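Local coordinates for Dye type peroxidase A (Streptomyces lividans 1326, PDB 6GZW) that uses a haem cofactor to reduce hydrogen peroxide while oxidising dyes and other donors, as a dye-decolourising peroxidase, at the interface of chains A and B. Residues are numbered along the deposited sequence; one frame, centred on the assembly and turned at random. Chains: chain A/B, Dye type peroxidase A.

Contact 1: the interface of chains A and B. Residues chain A 164, 169, 173-174, 176; chain B 75-77.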
loop_
_atom_site.group_PDB
_atom_site.type_symbol
_atom_site.label_atom_id
_atom_site.label_comp_id
_atom_site.label_asym_id
_atom_site.label_seq_id
_atom_site.Cartn_x
_atom_site.Cartn_y
_atom_site.Cartn_z
ATOM N N ARG A 164 -4.076 -7.211 6.072
ATOM C CA ARG A 164 -3.079 -8.103 6.607
ATOM C C ARG A 164 -2.447 -9.006 5.523
ATOM O O ARG A 164 -3.140 -9.484 4.620
ATOM C CB ARG A 164 -3.740 -8.975 7.695
ATOM C CG ARG A 164 -2.836 -10.038 8.274
ATOM C CD ARG A 164 -3.569 -10.807 9.357
ATOM N NE ARG A 164 -3.893 -9.973 10.509
ATOM C CZ ARG A 164 -4.823 -10.251 11.414
ATOM N NH1 ARG A 164 -5.497 -11.387 11.332
ATOM N NH2 ARG A 164 -5.066 -9.395 12.408
ATOM N N THR A 169 0.193 -13.419 11.112
ATOM C CA THR A 169 -0.205 -14.100 12.361
ATOM C C THR A 169 0.347 -15.533 12.411
ATOM O O THR A 169 0.614 -16.148 11.369
ATOM C CB THR A 169 -1.732 -14.125 12.499
ATOM O OG1 THR A 169 -2.305 -14.821 11.397
ATOM C CG2 THR A 169 -2.275 -12.705 12.542
ATOM N N MET A 173 -6.328 -16.079 11.058
ATOM C CA MET A 173 -7.244 -15.399 11.987
ATOM C C MET A 173 -8.089 -14.395 11.220
ATOM O O MET A 173 -7.673 -13.887 10.174
ATOM C CB MET A 173 -6.472 -14.641 13.079
ATOM C CG MET A 173 -5.858 -15.528 14.153
ATOM S SD MET A 173 -4.876 -14.657 15.372
ATOM C CE MET A 173 -6.188 -14.123 16.482
ATOM N N THR A 174 -9.259 -14.069 11.757
ATOM C CA THR A 174 -10.072 -12.993 11.189
ATOM C C THR A 174 -9.281 -11.674 11.117
ATOM O O THR A 174 -8.512 -11.368 12.000
ATOM C CB THR A 174 -11.356 -12.795 12.012
ATOM O OG1 THR A 174 -12.032 -14.062 12.129
ATOM C CG2 THR A 174 -12.282 -11.783 11.368
ATOM N N ARG A 176 -8.389 -7.539 10.934
ATOM C CA ARG A 176 -8.697 -6.341 11.674
ATOM C C ARG A 176 -8.810 -5.160 10.731
ATOM O O ARG A 176 -8.318 -5.205 9.581
ATOM C CB ARG A 176 -7.645 -6.084 12.750
ATOM C CG ARG A 176 -7.731 -7.081 13.899
ATOM C CD ARG A 176 -6.739 -6.781 15.016
ATOM N NE ARG A 176 -6.829 -7.823 16.033
ATOM C CZ ARG A 176 -7.653 -7.799 17.073
ATOM N NH1 ARG A 176 -8.391 -6.730 17.357
ATOM N NH2 ARG A 176 -7.663 -8.833 17.905
ATOM N N ARG B 75 -2.748 -6.048 16.589
ATOM C CA ARG B 75 -2.936 -7.136 17.511
ATOM C C ARG B 75 -3.104 -8.404 16.689
ATOM O O ARG B 75 -3.677 -8.350 15.613
ATOM C CB ARG B 75 -4.167 -6.881 18.371
ATOM C CG ARG B 75 -4.329 -7.862 19.480
ATOM C CD ARG B 75 -5.291 -7.339 20.520
ATOM N NE ARG B 75 -5.242 -8.144 21.740
ATOM C CZ ARG B 75 -5.582 -7.718 22.947
ATOM N NH1 ARG B 75 -6.000 -6.473 23.149
ATOM N NH2 ARG B 75 -5.517 -8.563 23.966
ATOM N N ASP B 76 -2.614 -9.528 17.210
ATOM C CA ASP B 76 -2.658 -10.821 16.534
ATOM C C ASP B 76 -1.328 -11.039 15.782
ATOM O O ASP B 76 -0.906 -12.202 15.617
ATOM C CB ASP B 76 -3.779 -11.073 15.470
ATOM C CG ASP B 76 -5.248 -10.729 15.902
ATOM O OD1 ASP B 76 -5.572 -10.720 17.120
ATOM O OD2 ASP B 76 -6.100 -10.480 14.944
ATOM N N ALA B 77 -0.730 -9.961 15.243
ATOM C CA ALA B 77 0.429 -10.115 14.370
ATOM C C ALA B 77 1.713 -10.223 15.176
ATOM O O ALA B 77 1.819 -9.720 16.295
ATOM C CB ALA B 77 0.523 -8.964 13.378
HETATM O O HOH W 1 -3.447 -6.995 13.202
HETATM O O HOH W 2 -8.616 -11.506 14.834
#
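B:Asp76 of one dye-decolourising peroxidase subunit, with 86 Å² hidden by the partner, reaches between A:Arg164 and A:Arg176 of the other and forms a salt bridge with each, at an interface whose biological standing the structure alone does not show. A short carboxylate suits the place, offering two oxygens to guanidinium groups from different directions; arginine's several N-H groups let it bond the acid while staying flat. A:Arg176 comes from the opposite direction, its chain extended from CG to NE: NH2 donates to B:Asp76 OD1 at 2.9 Å, on the syn side and nearly in the guanidinium plane, though the carboxylate is turned 54° from that plane. Its NE adds a weak hydrogen bond to B:Asp76 OD2. A:Arg164 crosses the acid at about a right angle, and its NH2 reaches the anti side of B:Asp76 OD2 at 2.9 Å, tilted out of both planes. The bend at its chi3 (-65°) turns the guanidinium out of the line of its chain, and CG2 of A:Thr169 lies over one face, towards the rim. Water 2 links B:Asp76 OD2 to the backbone O of A:Thr174. A:Met173, unbranched, brings its methyl CE to 3.6 Å from B:Asp76 CG. CB of B:Arg75 lies over one face of the A:Arg176 guanidinium, towards the rim. A leucine in place of A:Arg176 would probably leave B:Asp76 OD1 without its charged mate and the carboxylate freer to turn. Alongside, A:Thr169 and B:Ala77 form an antiparallel bridge.

Contact 2: the interface of chains A and B. Residues chain A 139, 142, 146, 155, 158; chain B 307, 309-310.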
loop_
_atom_site.group_PDB
_atom_site.type_symbol
_atom_site.label_atom_id
_atom_site.label_comp_id
_atom_site.label_asym_id
_atom_site.label_seq_id
_atom_site.Cartn_x
_atom_site.Cartn_y
_atom_site.Cartn_z
ATOM N N PHE A 139 0.046 -4.039 -8.771
ATOM C CA PHE A 139 0.264 -2.829 -9.569
ATOM C C PHE A 139 0.322 -3.154 -11.069
ATOM O O PHE A 139 -0.302 -2.500 -11.907
ATOM C CB PHE A 139 1.529 -2.097 -9.188
ATOM C CG PHE A 139 1.707 -0.836 -9.980
ATOM C CD1 PHE A 139 1.012 0.309 -9.639
ATOM C CD2 PHE A 139 2.459 -0.833 -11.158
ATOM C CE1 PHE A 139 1.069 1.455 -10.427
ATOM C CE2 PHE A 139 2.519 0.303 -11.943
ATOM C CZ PHE A 139 1.860 1.460 -11.580
ATOM N N LEU A 142 -3.188 -3.569 -12.244
ATOM C CA LEU A 142 -3.840 -2.253 -12.368
ATOM C C LEU A 142 -3.403 -1.515 -13.625
ATOM O O LEU A 142 -4.218 -1.000 -14.392
ATOM C CB LEU A 142 -3.530 -1.379 -11.148
ATOM C CG LEU A 142 -3.988 0.088 -11.211
ATOM C CD1 LEU A 142 -5.496 0.241 -11.361
ATOM C CD2 LEU A 142 -3.470 0.852 -10.017
ATOM N N GLN A 146 -5.664 -0.655 -16.823
ATOM C CA GLN A 146 -5.826 0.743 -17.185
ATOM C C GLN A 146 -5.345 1.074 -18.599
ATOM O O GLN A 146 -6.002 1.839 -19.298
ATOM C CB GLN A 146 -5.175 1.647 -16.140
ATOM C CG GLN A 146 -5.158 3.142 -16.475
ATOM C CD GLN A 146 -3.789 3.605 -16.930
ATOM O OE1 GLN A 146 -2.767 3.038 -16.532
ATOM N NE2 GLN A 146 -3.757 4.626 -17.770
ATOM N N VAL A 155 -9.909 6.875 -16.851
ATOM C CA VAL A 155 -10.003 6.660 -15.408
ATOM C C VAL A 155 -10.815 7.788 -14.811
ATOM O O VAL A 155 -10.457 8.976 -14.915
ATOM C CB VAL A 155 -8.609 6.601 -14.759
ATOM C CG1 VAL A 155 -8.693 6.531 -13.235
ATOM C CG2 VAL A 155 -7.839 5.418 -15.304
ATOM N N GLN A 158 -9.734 6.238 -8.763
ATOM C CA GLN A 158 -8.945 5.057 -8.414
ATOM C C GLN A 158 -8.486 5.174 -6.983
ATOM O O GLN A 158 -8.043 6.279 -6.545
ATOM C CB GLN A 158 -7.765 4.882 -9.373
ATOM C CG GLN A 158 -7.047 3.526 -9.256
ATOM C CD GLN A 158 -5.894 3.558 -8.283
ATOM O OE1 GLN A 158 -4.990 4.346 -8.453
ATOM N NE2 GLN A 158 -5.891 2.662 -7.309
ATOM N N HIS B 307 2.601 4.388 -5.692
ATOM C CA HIS B 307 1.551 4.725 -6.610
ATOM C C HIS B 307 0.421 5.407 -5.843
ATOM O O HIS B 307 -0.167 4.777 -4.968
ATOM C CB HIS B 307 1.004 3.503 -7.350
ATOM C CG HIS B 307 -0.184 3.850 -8.184
ATOM N ND1 HIS B 307 -0.095 4.664 -9.288
ATOM C CD2 HIS B 307 -1.505 3.593 -8.007
ATOM C CE1 HIS B 307 -1.306 4.846 -9.792
ATOM N NE2 HIS B 307 -2.181 4.218 -9.019
ATOM N N GLY B 309 -2.257 7.337 -7.509
ATOM C CA GLY B 309 -3.417 7.625 -8.329
ATOM C C GLY B 309 -3.088 8.104 -9.699
ATOM O O GLY B 309 -1.923 8.063 -10.145
ATOM N N PHE B 310 -4.135 8.579 -10.372
ATOM C CA PHE B 310 -4.036 9.106 -11.711
ATOM C C PHE B 310 -4.607 10.519 -11.740
ATOM O O PHE B 310 -5.609 10.789 -11.069
ATOM C CB PHE B 310 -4.826 8.237 -12.677
ATOM C CG PHE B 310 -4.331 6.818 -12.776
ATOM C CD1 PHE B 310 -4.784 5.839 -11.905
ATOM C CD2 PHE B 310 -3.408 6.470 -13.758
ATOM C CE1 PHE B 310 -4.324 4.548 -12.013
ATOM C CE2 PHE B 310 -2.959 5.175 -13.878
ATOM C CZ PHE B 310 -3.412 4.217 -13.010
#
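The ring of B:Phe310 enters between A:Gln146, on helix 135-149, and A:Gln158, on strand 153-162, and with 70 Å² it has the most surface hidden by the partner in this contact between two peroxidase subunits. A large, flat, apolar side chain suits the place because different stretches of its rim can touch different partners. Its CE2 corner meets the amide of A:Gln146, whose OE1 is 3.4 Å from B:Phe310 CE2. At the other corner A:Gln158 OE1 lies 3.6 Å from B:Phe310 CE1, with CB and CG of the glutamine packing beside it; there the amide stands almost upright to the ring, at 82°. A:Val155 adds a looser apolar contact, its CG1 4.2 Å from B:Phe310 CD1.

A:Gln158 is long enough to pack and bond at once. Its chain bends at chi2 (-92°), which brings the amide oxygen to B:His307 while it still lies against the phenyl rim. That imidazole arrives from the opposite direction, and B:His307 NE2 donates to A:Gln158 OE1 at 2.9 Å. The oxygen lies close to the imidazole plane, but the donor stands above the carbonyl plane and misses the lone-pair direction.

A:Phe139 packs at the CG/ND1 side of the imidazole, its CE1 3.5 Å from B:His307 CG in an edge-to-face arrangement, while CD2 of A:Leu142 lies 3.7 Å from B:His307 NE2, beside the nitrogen that makes the bond. Within chain B, CE1 of B:His307 lies over one face of B:Phe310, towards the rim, and the backbone N of B:Gly309 likewise over one face of the imidazole. Glycine suits that position, since its positive phi is disfavoured for residues with a side chain, and a side chain would probably crowd A:Gln158 OE1, 3.6 Å from B:Gly309 CA. The site thus seats strand 304-310 of one subunit against a helix and strand of the other, and probably helps to hold the two together.

Contact 1 and contact 2 lie about 28 Å apart, measured between the centres of their C-alpha atoms, and share no residue. Contact 1 joins loop segments and is governed by charge, whereas contact 2 sets regular elements together through rings, aliphatic carbon and a hydrogen bond. On chain A they are close in sequence: strand 153-162, used in contact 2, ends just before the loop that supplies contact 1, whereas chain B contributes two distant segments. Because the interface is two-fold symmetric, each recurs with the chains exchanged, and together they would probably help to fix the subunits' relative orientation if the dimer persists in solution.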